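Local coordinates for carboxysome assembly protein CcmN (Synechococcus elongatus, PDB 7D6C) that is required for carboxysome formation, its N-terminal part binding CcmM and its C-terminal peptide binding the shell protein CcmK2, at residues 28-33 / 46-51; 58-63 / 73-78; 67-72 / 85-90. All coordinates share one frame; numbering follows the deposited sequence.

Contact 1 of 3, residues 28-33 / 46-51; sequences ADVVIA and IEIASG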
ATOM      1  N   ALA F  28     -14.669  19.321   5.355  1.00 62.53           N
ATOM      2  CA  ALA F  28     -13.675  20.350   5.676  1.00 62.91           C
ATOM      3  C   ALA F  28     -12.737  19.908   6.785  1.00 64.54           C
ATOM      4  O   ALA F  28     -11.588  20.352   6.811  1.00 71.86           O
ATOM      5  CB  ALA F  28     -14.391  21.640   6.029  1.00 59.56           C
ATOM      6  N   ASP F  29     -13.181  19.018   7.686  1.00 58.83           N
ATOM      7  CA  ASP F  29     -12.348  18.581   8.804  1.00 60.16           C
ATOM      8  C   ASP F  29     -11.592  17.274   8.530  1.00 55.09           C
ATOM      9  O   ASP F  29     -11.015  16.694   9.456  1.00 54.00           O
ATOM     10  CB  ASP F  29     -13.206  18.456  10.061  1.00 59.55           C
ATOM     11  CG  ASP F  29     -14.311  17.442   9.906  1.00 65.70           C
ATOM     12  OD1 ASP F  29     -14.369  16.791   8.838  1.00 64.57           O
ATOM     13  OD2 ASP F  29     -15.119  17.293  10.857  1.00 79.88           O
ATOM     14  N   VAL F  30     -11.591  16.804   7.284  1.00 55.98           N
ATOM     15  CA  VAL F  30     -10.919  15.574   6.894  1.00 48.81           C
ATOM     16  C   VAL F  30      -9.427  15.833   6.797  1.00 50.24           C
ATOM     17  O   VAL F  30      -8.987  16.921   6.419  1.00 54.91           O
ATOM     18  CB  VAL F  30     -11.487  15.051   5.559  1.00 53.10           C
ATOM     19  CG1 VAL F  30     -10.557  14.010   4.923  1.00 51.48           C
ATOM     20  CG2 VAL F  30     -12.864  14.468   5.754  1.00 49.85           C
ATOM     21  N   VAL F  31      -8.642  14.825   7.158  1.00 45.58           N
ATOM     22  CA  VAL F  31      -7.195  14.879   7.081  1.00 43.90           C
ATOM     23  C   VAL F  31      -6.751  13.776   6.139  1.00 44.27           C
ATOM     24  O   VAL F  31      -6.989  12.594   6.416  1.00 42.32           O
ATOM     25  CB  VAL F  31      -6.562  14.698   8.466  1.00 51.79           C
ATOM     26  CG1 VAL F  31      -5.042  14.909   8.406  1.00 45.94           C
ATOM     27  CG2 VAL F  31      -7.256  15.606   9.492  1.00 45.52           C
ATOM     28  N   ILE F  32      -6.125  14.152   5.024  1.00 47.58           N
ATOM     29  CA  ILE F  32      -5.633  13.193   4.037  1.00 45.86           C
ATOM     30  C   ILE F  32      -4.125  13.336   3.932  1.00 46.41           C
ATOM     31  O   ILE F  32      -3.626  14.417   3.586  1.00 46.27           O
ATOM     32  CB  ILE F  32      -6.272  13.393   2.655  1.00 46.34           C
ATOM     33  CG1 ILE F  32      -7.790  13.189   2.720  1.00 47.55           C
ATOM     34  CG2 ILE F  32      -5.616  12.441   1.646  1.00 43.66           C
ATOM     35  CD1 ILE F  32      -8.537  13.842   1.573  1.00 46.52           C
ATOM     36  N   ALA F  33      -3.404  12.242   4.186  1.00 46.31           N
ATOM     37  CA  ALA F  33      -1.949  12.275   4.093  1.00 42.77           C
ATOM     38  C   ALA F  33      -1.501  12.470   2.647  1.00 45.55           C
ATOM     39  O   ALA F  33      -2.225  12.123   1.704  1.00 46.94           O
ATOM     40  CB  ALA F  33      -1.347  10.991   4.640  1.00 44.20           C
ATOM     41  N   ILE F  46     -16.468   8.840  -4.725  1.00 51.56           N
ATOM     42  CA  ILE F  46     -15.939   8.612  -3.385  1.00 52.13           C
ATOM     43  C   ILE F  46     -16.545   9.656  -2.458  1.00 51.32           C
ATOM     44  O   ILE F  46     -16.638  10.832  -2.820  1.00 60.82           O
ATOM     45  CB  ILE F  46     -14.394   8.682  -3.387  1.00 58.51           C
ATOM     46  CG1 ILE F  46     -13.814   7.443  -4.078  1.00 55.94           C
ATOM     47  CG2 ILE F  46     -13.827   8.821  -1.957  1.00 53.11           C
ATOM     48  CD1 ILE F  46     -12.304   7.509  -4.323  1.00 57.65           C
ATOM     49  N   GLU F  47     -16.974   9.225  -1.277  1.00 46.95           N
ATOM     50  CA  GLU F  47     -17.581  10.099  -0.278  1.00 55.08           C
ATOM     51  C   GLU F  47     -16.933   9.826   1.071  1.00 58.78           C
ATOM     52  O   GLU F  47     -16.943   8.682   1.536  1.00 59.09           O
ATOM     53  CB  GLU F  47     -19.099   9.885  -0.204  1.00 57.27           C
ATOM     54  CG  GLU F  47     -19.880  10.815   0.737  1.00 61.47           C
ATOM     55  CD  GLU F  47     -21.393  10.482   0.819  1.00 62.55           C
ATOM     56  OE1 GLU F  47     -21.925   9.794  -0.084  1.00 59.77           O
ATOM     57  OE2 GLU F  47     -22.055  10.912   1.794  1.00 64.83           O
ATOM     58  N   ILE F  48     -16.377  10.871   1.693  1.00 55.44           N
ATOM     59  CA  ILE F  48     -15.642  10.758   2.952  1.00 56.99           C
ATOM     60  C   ILE F  48     -16.268  11.713   3.962  1.00 58.26           C
ATOM     61  O   ILE F  48     -16.359  12.907   3.696  1.00 55.01           O
ATOM     62  CB  ILE F  48     -14.146  11.078   2.763  1.00 60.03           C
ATOM     63  CG1 ILE F  48     -13.514  10.142   1.733  1.00 59.04           C
ATOM     64  CG2 ILE F  48     -13.378  11.060   4.073  1.00 53.52           C
ATOM     65  CD1 ILE F  48     -12.324  10.747   1.086  1.00 51.54           C
ATOM     66  N   ALA F  49     -16.661  11.211   5.129  1.00 54.59           N
ATOM     67  CA  ALA F  49     -17.448  12.018   6.053  1.00 48.62           C
ATOM     68  C   ALA F  49     -16.547  12.832   6.995  1.00 55.51           C
ATOM     69  O   ALA F  49     -15.370  13.073   6.713  1.00 59.30           O
ATOM     70  CB  ALA F  49     -18.423  11.117   6.821  1.00 53.77           C
ATOM     71  N   SER F  50     -17.092  13.228   8.146  1.00 51.00           N
ATOM     72  CA  SER F  50     -16.503  14.240   9.009  1.00 52.49           C
ATOM     73  C   SER F  50     -15.495  13.594   9.943  1.00 53.30           C
ATOM     74  O   SER F  50     -15.776  12.559  10.553  1.00 53.60           O
ATOM     75  CB  SER F  50     -17.593  14.905   9.849  1.00 58.81           C
ATOM     76  OG  SER F  50     -18.591  15.489   9.016  1.00 68.13           O
ATOM     77  N   GLY F  51     -14.326  14.212  10.070  1.00 54.58           N
ATOM     78  CA  GLY F  51     -13.356  13.758  11.047  1.00 56.38           C
ATOM     79  C   GLY F  51     -12.522  12.573  10.627  1.00 52.14           C
ATOM     80  O   GLY F  51     -11.710  12.097  11.427  1.00 58.81           O
TER

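Contact 2 of 3, residues 58-63 / 73-78; sequences SVIHAR and ALLAAG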
ATOM      1  N   SER F  58      -2.327   5.416   1.124  1.00 58.67           N
ATOM      2  CA  SER F  58      -3.588   4.715   0.941  1.00 53.33           C
ATOM      3  C   SER F  58      -4.092   4.952  -0.471  1.00 48.36           C
ATOM      4  O   SER F  58      -3.660   5.877  -1.159  1.00 53.91           O
ATOM      5  CB  SER F  58      -4.620   5.164   1.973  1.00 51.40           C
ATOM      6  OG  SER F  58      -4.286   4.710   3.278  1.00 44.96           O
ATOM      7  N   VAL F  59      -4.964   4.066  -0.931  1.00 45.62           N
ATOM      8  CA  VAL F  59      -5.501   4.181  -2.282  1.00 49.10           C
ATOM      9  C   VAL F  59      -6.966   3.799  -2.226  1.00 50.82           C
ATOM     10  O   VAL F  59      -7.303   2.670  -1.850  1.00 52.50           O
ATOM     11  CB  VAL F  59      -4.765   3.298  -3.300  1.00 48.26           C
ATOM     12  CG1 VAL F  59      -5.527   3.272  -4.646  1.00 45.76           C
ATOM     13  CG2 VAL F  59      -3.324   3.782  -3.485  1.00 49.39           C
ATOM     14  N   ILE F  60      -7.835   4.737  -2.577  1.00 44.53           N
ATOM     15  CA  ILE F  60      -9.269   4.501  -2.626  1.00 53.99           C
ATOM     16  C   ILE F  60      -9.674   4.527  -4.088  1.00 52.92           C
ATOM     17  O   ILE F  60      -9.525   5.560  -4.757  1.00 54.62           O
ATOM     18  CB  ILE F  60     -10.048   5.549  -1.816  1.00 52.00           C
ATOM     19  CG1 ILE F  60      -9.374   5.784  -0.460  1.00 49.33           C
ATOM     20  CG2 ILE F  60     -11.465   5.096  -1.624  1.00 47.01           C
ATOM     21  CD1 ILE F  60      -9.516   4.633   0.525  1.00 51.06           C
ATOM     22  N   HIS F  61     -10.169   3.399  -4.596  1.00 49.77           N
ATOM     23  CA  HIS F  61     -10.557   3.311  -6.001  1.00 54.08           C
ATOM     24  C   HIS F  61     -11.985   2.788  -6.106  1.00 56.17           C
ATOM     25  O   HIS F  61     -12.231   1.593  -5.899  1.00 54.90           O
ATOM     26  CB  HIS F  61      -9.591   2.431  -6.782  1.00 51.49           C
ATOM     27  CG  HIS F  61      -9.835   2.451  -8.251  1.00 53.95           C
ATOM     28  ND1 HIS F  61      -9.292   1.522  -9.110  1.00 58.25           N
ATOM     29  CD2 HIS F  61     -10.578   3.283  -9.017  1.00 59.42           C
ATOM     30  CE1 HIS F  61      -9.685   1.784 -10.344  1.00 62.14           C
ATOM     31  NE2 HIS F  61     -10.467   2.848 -10.315  1.00 60.37           N
ATOM     32  N   ALA F  62     -12.926   3.679  -6.436  1.00 59.04           N
ATOM     33  CA  ALA F  62     -14.340   3.324  -6.486  1.00 56.31           C
ATOM     34  C   ALA F  62     -14.674   2.780  -7.863  1.00 59.94           C
ATOM     35  O   ALA F  62     -14.292   3.375  -8.879  1.00 60.23           O
ATOM     36  CB  ALA F  62     -15.220   4.522  -6.154  1.00 50.90           C
ATOM     37  N   ARG F  63     -15.351   1.631  -7.898  1.00 60.80           N
ATOM     38  CA  ARG F  63     -15.674   1.004  -9.175  1.00 63.76           C
ATOM     39  C   ARG F  63     -17.045   0.350  -9.098  1.00 65.23           C
ATOM     40  O   ARG F  63     -17.303  -0.464  -8.202  1.00 59.03           O
ATOM     41  CB  ARG F  63     -14.616  -0.027  -9.592  1.00 66.59           C
ATOM     42  CG  ARG F  63     -14.490  -0.136 -11.095  1.00 74.98           C
ATOM     43  CD  ARG F  63     -13.572  -1.255 -11.539  1.00 78.43           C
ATOM     44  NE  ARG F  63     -12.306  -1.310 -10.824  1.00 67.74           N
ATOM     45  CZ  ARG F  63     -11.201  -1.764 -11.399  1.00 82.22           C
ATOM     46  NH1 ARG F  63     -10.036  -1.810 -10.744  1.00 83.35           N
ATOM     47  NH2 ARG F  63     -11.262  -2.147 -12.668  1.00 86.33           N
ATOM     48  N   ALA F  73     -14.179   7.428  10.936  1.00 51.41           N
ATOM     49  CA  ALA F  73     -13.412   6.276  10.488  1.00 50.49           C
ATOM     50  C   ALA F  73     -11.995   6.717  10.212  1.00 50.33           C
ATOM     51  O   ALA F  73     -11.747   7.866   9.836  1.00 50.96           O
ATOM     52  CB  ALA F  73     -14.013   5.647   9.232  1.00 49.62           C
ATOM     53  N   LEU F  74     -11.059   5.795  10.429  1.00 52.65           N
ATOM     54  CA  LEU F  74      -9.633   6.061  10.338  1.00 49.62           C
ATOM     55  C   LEU F  74      -8.963   4.966   9.526  1.00 51.96           C
ATOM     56  O   LEU F  74      -9.254   3.781   9.705  1.00 53.06           O
ATOM     57  CB  LEU F  74      -9.007   6.112  11.724  1.00 49.60           C
ATOM     58  CG  LEU F  74      -9.648   7.101  12.672  1.00 48.34           C
ATOM     59  CD1 LEU F  74      -9.316   6.706  14.075  1.00 46.95           C
ATOM     60  CD2 LEU F  74      -9.142   8.491  12.341  1.00 50.92           C
ATOM     61  N   LEU F  75      -8.044   5.358   8.654  1.00 50.93           N
ATOM     62  CA  LEU F  75      -7.323   4.423   7.808  1.00 50.04           C
ATOM     63  C   LEU F  75      -5.840   4.603   8.077  1.00 52.40           C
ATOM     64  O   LEU F  75      -5.302   5.696   7.865  1.00 50.55           O
ATOM     65  CB  LEU F  75      -7.632   4.680   6.332  1.00 52.11           C
ATOM     66  CG  LEU F  75      -8.848   4.059   5.642  1.00 48.85           C
ATOM     67  CD1 LEU F  75     -10.129   4.427   6.341  1.00 48.04           C
ATOM     68  CD2 LEU F  75      -8.881   4.589   4.230  1.00 50.97           C
ATOM     69  N   ALA F  76      -5.181   3.542   8.547  1.00 56.10           N
ATOM     70  CA  ALA F  76      -3.731   3.585   8.685  1.00 53.24           C
ATOM     71  C   ALA F  76      -3.096   3.649   7.306  1.00 53.15           C
ATOM     72  O   ALA F  76      -3.774   3.593   6.278  1.00 56.14           O
ATOM     73  CB  ALA F  76      -3.218   2.373   9.454  1.00 53.64           C
ATOM     74  N   ALA F  77      -1.772   3.758   7.283  1.00 53.89           N
ATOM     75  CA  ALA F  77      -1.058   3.886   6.020  1.00 50.02           C
ATOM     76  C   ALA F  77      -1.332   2.700   5.097  1.00 52.94           C
ATOM     77  O   ALA F  77      -1.557   1.571   5.546  1.00 56.50           O
ATOM     78  CB  ALA F  77       0.445   4.002   6.278  1.00 52.22           C
ATOM     79  N   GLY F  78      -1.329   2.971   3.791  1.00 52.02           N
ATOM     80  CA  GLY F  78      -1.425   1.920   2.786  1.00 52.55           C
ATOM     81  C   GLY F  78      -2.693   1.080   2.777  1.00 52.09           C
ATOM     82  O   GLY F  78      -2.688  -0.032   2.245  1.00 52.68           O
TER

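Contact 3 of 3, residues 67-72 / 85-90; sequences IIIQAG and SIVGRQ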
ATOM      1  N   ILE F  67     -17.657   4.474  -2.851  1.00 46.78           N
ATOM      2  CA  ILE F  67     -16.991   4.174  -1.592  1.00 49.87           C
ATOM      3  C   ILE F  67     -17.356   5.295  -0.638  1.00 49.05           C
ATOM      4  O   ILE F  67     -17.260   6.472  -0.999  1.00 53.60           O
ATOM      5  CB  ILE F  67     -15.466   4.048  -1.761  1.00 51.30           C
ATOM      6  CG1 ILE F  67     -15.145   3.031  -2.870  1.00 50.75           C
ATOM      7  CG2 ILE F  67     -14.836   3.658  -0.454  1.00 40.59           C
ATOM      8  CD1 ILE F  67     -13.691   2.765  -3.083  1.00 48.65           C
ATOM      9  N   ILE F  68     -17.825   4.941   0.551  1.00 45.61           N
ATOM     10  CA  ILE F  68     -18.242   5.926   1.536  1.00 48.50           C
ATOM     11  C   ILE F  68     -17.500   5.621   2.825  1.00 50.64           C
ATOM     12  O   ILE F  68     -17.745   4.586   3.459  1.00 53.46           O
ATOM     13  CB  ILE F  68     -19.761   5.925   1.767  1.00 53.46           C
ATOM     14  CG1 ILE F  68     -20.496   6.396   0.514  1.00 51.67           C
ATOM     15  CG2 ILE F  68     -20.125   6.801   2.952  1.00 49.79           C
ATOM     16  CD1 ILE F  68     -21.815   5.713   0.307  1.00 49.84           C
ATOM     17  N   ILE F  69     -16.596   6.508   3.207  1.00 50.07           N
ATOM     18  CA  ILE F  69     -15.916   6.426   4.493  1.00 51.21           C
ATOM     19  C   ILE F  69     -16.721   7.301   5.436  1.00 48.21           C
ATOM     20  O   ILE F  69     -16.789   8.519   5.259  1.00 47.23           O
ATOM     21  CB  ILE F  69     -14.452   6.889   4.397  1.00 51.96           C
ATOM     22  CG1 ILE F  69     -13.804   6.337   3.128  1.00 42.98           C
ATOM     23  CG2 ILE F  69     -13.650   6.500   5.648  1.00 45.69           C
ATOM     24  CD1 ILE F  69     -14.008   4.850   2.962  1.00 41.41           C
ATOM     25  N   GLN F  70     -17.357   6.682   6.418  1.00 50.77           N
ATOM     26  CA  GLN F  70     -18.244   7.450   7.278  1.00 53.68           C
ATOM     27  C   GLN F  70     -17.445   8.144   8.380  1.00 54.54           C
ATOM     28  O   GLN F  70     -16.228   7.964   8.508  1.00 53.59           O
ATOM     29  CB  GLN F  70     -19.330   6.540   7.830  1.00 55.58           C
ATOM     30  CG  GLN F  70     -20.075   5.858   6.700  1.00 55.90           C
ATOM     31  CD  GLN F  70     -21.531   5.683   6.994  1.00 66.25           C
ATOM     32  OE1 GLN F  70     -21.895   4.940   7.916  1.00 72.53           O
ATOM     33  NE2 GLN F  70     -22.388   6.384   6.233  1.00 64.16           N
ATOM     34  N   ALA F  71     -18.140   8.966   9.167  1.00 51.80           N
ATOM     35  CA  ALA F  71     -17.458   9.920  10.035  1.00 47.07           C
ATOM     36  C   ALA F  71     -16.640   9.227  11.109  1.00 55.59           C
ATOM     37  O   ALA F  71     -17.064   8.216  11.687  1.00 60.99           O
ATOM     38  CB  ALA F  71     -18.457  10.845  10.697  1.00 51.65           C
ATOM     39  N   GLY F  72     -15.462   9.801  11.384  1.00 52.21           N
ATOM     40  CA  GLY F  72     -14.568   9.325  12.408  1.00 47.40           C
ATOM     41  C   GLY F  72     -13.882   8.028  12.086  1.00 49.83           C
ATOM     42  O   GLY F  72     -13.078   7.552  12.904  1.00 54.39           O
ATOM     43  N   SER F  85     -17.651   0.208  -1.233  1.00 52.70           N
ATOM     44  CA  SER F  85     -17.428  -0.086   0.171  1.00 52.06           C
ATOM     45  C   SER F  85     -18.036   1.032   1.010  1.00 56.09           C
ATOM     46  O   SER F  85     -18.029   2.201   0.603  1.00 56.61           O
ATOM     47  CB  SER F  85     -15.921  -0.227   0.446  1.00 55.01           C
ATOM     48  OG  SER F  85     -15.616  -0.358   1.826  1.00 56.68           O
ATOM     49  N   ILE F  86     -18.587   0.670   2.162  1.00 48.38           N
ATOM     50  CA  ILE F  86     -19.021   1.635   3.154  1.00 49.00           C
ATOM     51  C   ILE F  86     -18.296   1.284   4.431  1.00 56.76           C
ATOM     52  O   ILE F  86     -18.479   0.185   4.968  1.00 61.12           O
ATOM     53  CB  ILE F  86     -20.539   1.600   3.371  1.00 56.20           C
ATOM     54  CG1 ILE F  86     -21.270   1.757   2.045  1.00 52.94           C
ATOM     55  CG2 ILE F  86     -20.954   2.684   4.352  1.00 52.60           C
ATOM     56  CD1 ILE F  86     -22.729   1.898   2.217  1.00 56.48           C
ATOM     57  N   VAL F  87     -17.454   2.187   4.909  1.00 56.84           N
ATOM     58  CA  VAL F  87     -16.707   1.950   6.135  1.00 52.48           C
ATOM     59  C   VAL F  87     -17.462   2.640   7.259  1.00 54.24           C
ATOM     60  O   VAL F  87     -17.639   3.867   7.239  1.00 54.38           O
ATOM     61  CB  VAL F  87     -15.256   2.441   6.025  1.00 48.18           C
ATOM     62  CG1 VAL F  87     -14.468   2.014   7.257  1.00 45.77           C
ATOM     63  CG2 VAL F  87     -14.622   1.877   4.775  1.00 49.21           C
ATOM     64  N   GLY F  88     -17.923   1.839   8.224  1.00 50.61           N
ATOM     65  CA  GLY F  88     -18.747   2.295   9.321  1.00 51.73           C
ATOM     66  C   GLY F  88     -18.268   3.519  10.077  1.00 57.39           C
ATOM     67  O   GLY F  88     -17.104   3.933   9.985  1.00 53.36           O
ATOM     68  N   ARG F  89     -19.194   4.116  10.823  1.00 63.86           N
ATOM     69  CA  ARG F  89     -18.870   5.200  11.743  1.00 60.51           C
ATOM     70  C   ARG F  89     -17.828   4.716  12.762  1.00 58.79           C
ATOM     71  O   ARG F  89     -17.961   3.628  13.324  1.00 59.95           O
ATOM     72  CB  ARG F  89     -20.183   5.642  12.405  1.00 57.78           C
ATOM     73  CG  ARG F  89     -20.247   6.980  13.135  1.00 70.18           C
ATOM     74  CD  ARG F  89     -21.679   7.161  13.739  1.00 85.31           C
ATOM     75  NE  ARG F  89     -21.737   7.876  15.027  1.00101.47           N
ATOM     76  CZ  ARG F  89     -22.844   8.431  15.559  1.00106.78           C
ATOM     77  NH1 ARG F  89     -22.779   9.050  16.737  1.00 97.79           N
ATOM     78  NH2 ARG F  89     -24.026   8.363  14.943  1.00 94.86           N
ATOM     79  N   GLN F  90     -16.755   5.487  12.954  1.00 52.11           N
ATOM     80  CA  GLN F  90     -15.758   5.254  14.003  1.00 55.39           C
ATOM     81  C   GLN F  90     -14.854   4.039  13.754  1.00 56.42           C
ATOM     82  O   GLN F  90     -14.048   3.665  14.632  1.00 52.84           O
ATOM     83  CB  GLN F  90     -16.416   5.107  15.382  1.00 52.51           C
ATOM     84  CG  GLN F  90     -17.258   6.297  15.791  1.00 61.60           C
ATOM     85  CD  GLN F  90     -16.484   7.351  16.550  1.00 60.84           C
ATOM     86  OE1 GLN F  90     -15.601   8.002  15.991  1.00 63.47           O
ATOM     87  NE2 GLN F  90     -16.844   7.563  17.815  1.00 57.65           N
TER

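Contact 1 of 3, residues 28-33 / 46-51
Asp-29 and Val-30 face Gly-51 and Ile-48 at a turn on the surface of the chain. Two kinds of contact lie next to each other. The first is polar. The carboxylate of Asp-29 reaches the backbone of 50-51. Its CG sits in the crowded position between the backbone N and the carbonyl carbon (chi1 61°), which brings the carboxylate up to the neighbouring turn. Gly-51 N gives a hydrogen bond to Asp-29 OD1 at 2.9 Å, with an N-H...O angle of 154°. The donor does not lie in the carboxylate plane but above it, 54° out. Asp-29 OD2 comes within 3.6 Å of Ser-50 CB, so the other branch of the carboxylate lies against that side chain. Gly-51 has a positive phi, a backbone shape that glycine adopts readily.

The second contact is apolar. The side chains of Val-30 and Ile-48 cross at about a right angle. Val-30 CG2 meets Ile-48 CG2 at 3.8 Å, and Val-30 CG1 lies 4.2 Å from the same methyl. Ile-48 CG2 therefore touches both valine branches. Ile-48 is buried and also packs on Ile-69 and Leu-38. Beyond the turn, Val-31 pairs through its backbone with Val-52 and Ile-54.

This chain is the N-terminal part of CcmN, which interacts with CcmM; it lacks the C-terminal peptide. Residues 28-30 turn the chain from strand 23-24 to strand 31-32. Residues 49-51 make the equivalent turn one coil later. Such stacking of successive turns, with an aliphatic side chain turned inward, is characteristic of the left-handed parallel beta-helix of hexapeptide-repeat proteins.

Contact 2 of 3, residues 58-63 / 73-78
Ser-58 meets residues 76-78 at a stacked turn of the parallel beta-helix, and Ile-60 meets Leu-75 across the interior of one coil. Residues 55-58 lead from strand 53-54 into strand 59-63. Residues 76-78 make the corresponding turn in the next coil, from strand 74-75 toward strand 80-82. The two turns lie close: the CA atoms of Ser-58 and Gly-78 are 4.0 Å apart.

Ser-58 OG stands beside the backbone N and anti to the carbonyl carbon (chi1 -70°). This places the hydroxyl near the next turn, 3.2 Å from Ala-76 O and 3.5 Å from Gly-78 N. Neither pair has the angle of a hydrogen bond. The hydroxyl is instead bonded to Gly-55 O in its own turn, with a weak hydrogen bond to Val-79 N. The buried oxygen is thus satisfied while its side chain lies against the turn of the next coil.

Ile-60 and Leu-75 reach toward each other tip to tip. The contact is a single pair of methyls, Ile-60 CD1 and Leu-75 CD2, at 3.8 Å. Ile-60 is bent at its second torsion (chi2 -71°), which sets where CD1 lies. These side chains come from different sheets and help fill the core between them.

Ile-60 also packs on Leu-38 and Ile-67, while Leu-75 packs on Ile-54 and Ile-69. Gly-78 O accepts a hydrogen bond from a basic side chain of the other protein in the assembly. Strand 59-63 runs in its sheet between strands 37-40 and 80-82, and strand 74-75 runs between 53-54 and 92-93.

Contact 3 of 3, residues 67-72 / 85-90
Ile-68 and Val-87 lie on adjacent parallel strands, 67-69 and 85-87, whose axes approach to 4.6 Å at an angle of 3°. Backbone hydrogen bonds alternate between them. Ile-68 N binds Ser-85 O at 2.7 Å. Val-87 N binds Ile-68 O at 2.8 Å. Gln-70 N binds Val-87 O at 2.9 Å. Past the strands, Gln-90 N binds Ala-71 O at 3.0 Å, so the pairing continues into the turn. CA-H...O contacts from Ile-67 to Ser-85 O and from Ile-86 to Ile-68 O accompany the ladder.

This is one face of the left-handed parallel beta-helix, where equivalent strands of successive coils stack in register.

Apolar contacts occur on both sides of the sheet. On the inner side Ile-69 and Val-87 lie side by side, pointing the same way, with Ile-69 CD1 3.5 Å from Val-87 CG2. Both also pack on Ile-81. On the outer side Ile-86 CG2 lies 4.3 Å from Ile-68 CB.

Gln-70 crosses Ile-86 obliquely, its CD 4.0 Å from Ile-86 CG2. An alanine here would probably leave Ile-86 CG2 without this neighbour and open a gap beside it.

The three contacts follow the coils of one beta-helix. Contact 1 joins turns of successive coils at the outer surface. Contact 3 joins strands of the next two coils. Their centres are 10 Å apart, and the strands 45-48 and 66-69 that carry them are neighbours: Ala-49 N lies 2.7 Å from Ile-69 O, a probable hydrogen bond. Contact 2 lies near the centre of the chain, its centre 11 Å from the centre of each of the others. The sheet of strands 45-48 and 66-69 packs on it from one face, with Ile-46 CD1 3.4 Å from Ile-60 O and Ile-67 CD1 3.5 Å from Ile-60 CG2. All three contacts also touch the second copy of CcmN.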